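PDB 5OAW: phosphoacetylglucosamine mutase from Aspergillus lentulus, which interconverts N-acetylglucosamine 6-phosphate and N-acetylglucosamine 1-phosphate, a magnesium-dependent isomerisation that feeds UDP-N-acetylglucosamine synthesis. Local coordinates for residues Asp288-Tyr293 against Gly426-Asp431. Numbering follows the deposited sequence.
Sequences DRILYY and GDAISD. Unlike the reference sequence in segment 288-293: Leu291 (reference Val). With MG (magnesium ion), chain C.
Ile290 and Ala428 meet in a buried packing of aliphatic carbons on each other and on backbone carbonyl oxygens, where the metal loop and the start of strand 290-295 cover the first turn of helix 428-441, joining the second and third domains of the phosphohexomutase fold. Their CB atoms lie 3.8 Å apart. With Ile290 CG1 anti to the backbone N (chi1 -173°), CD1 rests 3.6 Å from Ala428 O, and CG2, also near that oxygen, slides past Asp431 CB at 3.7 Å. The Ala428 methyl also touches the Arg289 backbone. At the loop end, Asp288 CB sits 3.4 Å from Gly426 O, and the carboxylate turns away to bind magnesium through OD2 at 2.0 Å; Asp284, Asp286 and phosphoserine Ser69 complete the site. Asp427, the N-cap, accepts at OD1 a nearly straight hydrogen bond from Ser430 N (N-H...O 177°, 3.2 Å), from well above the carboxylate plane, and a weak one from Ile429 N; Tyr191 and Asn422 hold OD2. No direct hydrogen bond links the segments, although Ala428 is hydrogen-bonded to the backbone of Ala287, just upstream, and one water lies 2.6 Å from Asp431 OD2 and 3.1 Å from Asp288 O. Packing, backbone bond and water together probably help place Asp288, its carboxylate turned to the magnesium.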
loop_
_atom_site.group_PDB
_atom_site.type_symbol
_atom_site.label_atom_id
_atom_site.label_comp_id
_atom_site.label_asym_id
_atom_site.label_seq_id
_atom_site.Cartn_x
_atom_site.Cartn_y
_atom_site.Cartn_z
ATOM N N ASP A 288 -3.558 -4.615 -2.489
ATOM C CA ASP A 288 -2.657 -3.468 -2.515
ATOM C C ASP A 288 -1.228 -3.817 -2.041
ATOM O O ASP A 288 -0.433 -2.931 -1.752
ATOM C CB ASP A 288 -3.252 -2.304 -1.717
ATOM C CG ASP A 288 -3.378 -2.603 -0.225
ATOM O OD1 ASP A 288 -3.639 -1.664 0.566
ATOM O OD2 ASP A 288 -3.233 -3.773 0.176
ATOM N N ARG A 289 -0.925 -5.109 -1.959
ATOM C CA ARG A 289 0.429 -5.601 -1.634
ATOM C C ARG A 289 0.762 -6.784 -2.517
ATOM O O ARG A 289 -0.040 -7.711 -2.676
ATOM C CB ARG A 289 0.546 -6.034 -0.170
ATOM C CG ARG A 289 0.567 -4.901 0.834
ATOM C CD ARG A 289 0.188 -5.398 2.211
ATOM N NE ARG A 289 1.121 -6.427 2.637
ATOM C CZ ARG A 289 1.201 -6.936 3.857
ATOM N NH1 ARG A 289 0.399 -6.516 4.821
ATOM N NH2 ARG A 289 2.111 -7.862 4.108
ATOM N N ILE A 290 1.948 -6.749 -3.084
ATOM C CA ILE A 290 2.445 -7.852 -3.893
ATOM C C ILE A 290 3.912 -8.137 -3.551
ATOM O O ILE A 290 4.665 -7.227 -3.193
ATOM C CB ILE A 290 2.274 -7.582 -5.407
ATOM C CG1 ILE A 290 2.648 -8.828 -6.230
ATOM C CG2 ILE A 290 3.062 -6.338 -5.841
ATOM C CD1 ILE A 290 2.347 -8.728 -7.709
ATOM N N LEU A 291 4.289 -9.409 -3.640
ATOM C CA LEU A 291 5.696 -9.799 -3.751
ATOM C C LEU A 291 5.922 -10.989 -4.629
ATOM O O LEU A 291 5.075 -11.833 -4.783
ATOM C CB LEU A 291 6.351 -10.040 -2.400
ATOM C CG LEU A 291 5.387 -10.412 -1.315
ATOM C CD1 LEU A 291 5.278 -11.926 -1.165
ATOM C CD2 LEU A 291 5.919 -9.695 -0.089
ATOM N N TYR A 292 7.105 -11.028 -5.200
ATOM C CA TYR A 292 7.508 -12.108 -6.054
ATOM C C TYR A 292 8.333 -13.120 -5.270
ATOM O O TYR A 292 8.854 -12.820 -4.193
ATOM C CB TYR A 292 8.269 -11.546 -7.245
ATOM C CG TYR A 292 7.367 -11.096 -8.365
ATOM C CD1 TYR A 292 6.467 -10.014 -8.207
ATOM C CD2 TYR A 292 7.411 -11.740 -9.596
ATOM C CE1 TYR A 292 5.637 -9.611 -9.259
ATOM C CE2 TYR A 292 6.590 -11.349 -10.646
ATOM C CZ TYR A 292 5.705 -10.297 -10.481
ATOM O OH TYR A 292 4.923 -9.940 -11.555
ATOM N N TYR A 293 8.386 -14.335 -5.810
ATOM C CA TYR A 293 9.182 -15.424 -5.274
ATOM C C TYR A 293 9.368 -16.527 -6.299
ATOM O O TYR A 293 8.621 -16.616 -7.264
ATOM C CB TYR A 293 8.601 -15.971 -3.969
ATOM C CG TYR A 293 7.140 -16.330 -3.997
ATOM C CD1 TYR A 293 6.721 -17.635 -4.297
ATOM C CD2 TYR A 293 6.165 -15.372 -3.689
ATOM C CE1 TYR A 293 5.377 -17.964 -4.286
ATOM C CE2 TYR A 293 4.816 -15.691 -3.691
ATOM C CZ TYR A 293 4.431 -16.983 -3.988
ATOM O OH TYR A 293 3.093 -17.297 -3.995
ATOM N N GLY A 426 -0.595 2.601 -3.831
ATOM C CA GLY A 426 0.127 1.377 -4.208
ATOM C C GLY A 426 -0.862 0.258 -4.511
ATOM O O GLY A 426 -1.833 0.067 -3.772
ATOM N N ASP A 427 -0.600 -0.480 -5.596
ATOM C CA ASP A 427 -1.610 -1.306 -6.282
ATOM C C ASP A 427 -0.966 -2.560 -6.846
ATOM O O ASP A 427 -0.185 -2.497 -7.806
ATOM C CB ASP A 427 -2.266 -0.461 -7.393
ATOM C CG ASP A 427 -3.283 -1.233 -8.271
ATOM O OD1 ASP A 427 -3.336 -2.482 -8.311
ATOM O OD2 ASP A 427 -4.028 -0.539 -8.983
ATOM N N ALA A 428 -1.332 -3.696 -6.263
ATOM C CA ALA A 428 -0.668 -4.971 -6.534
ATOM C C ALA A 428 -0.761 -5.418 -7.984
ATOM O O ALA A 428 0.223 -5.917 -8.554
ATOM C CB ALA A 428 -1.200 -6.045 -5.600
ATOM N N ILE A 429 -1.928 -5.213 -8.590
ATOM C CA ILE A 429 -2.163 -5.628 -9.975
ATOM C C ILE A 429 -1.364 -4.743 -10.928
ATOM O O ILE A 429 -0.741 -5.230 -11.877
ATOM C CB ILE A 429 -3.683 -5.670 -10.296
ATOM C CG1 ILE A 429 -4.325 -6.891 -9.595
ATOM C CG2 ILE A 429 -3.931 -5.713 -11.800
ATOM C CD1 ILE A 429 -5.835 -6.840 -9.456
ATOM N N SER A 430 -1.373 -3.448 -10.639
ATOM C CA SER A 430 -0.583 -2.473 -11.354
ATOM C C SER A 430 0.908 -2.844 -11.232
ATOM O O SER A 430 1.606 -3.034 -12.249
ATOM C CB SER A 430 -0.896 -1.094 -10.767
ATOM O OG SER A 430 -0.272 -0.054 -11.478
ATOM N N ASP A 431 1.368 -3.023 -9.983
ATOM C CA ASP A 431 2.774 -3.398 -9.693
ATOM C C ASP A 431 3.220 -4.708 -10.377
ATOM O O ASP A 431 4.357 -4.821 -10.842
ATOM C CB ASP A 431 3.035 -3.461 -8.176
ATOM C CG ASP A 431 2.914 -2.096 -7.489
ATOM O OD1 ASP A 431 2.961 -1.038 -8.166
ATOM O OD2 ASP A 431 2.754 -2.092 -6.246
HETATM MG MG MG C . -3.808 -4.426 1.971
HETATM O O HOH W 1 1.479 -1.946 -3.953
#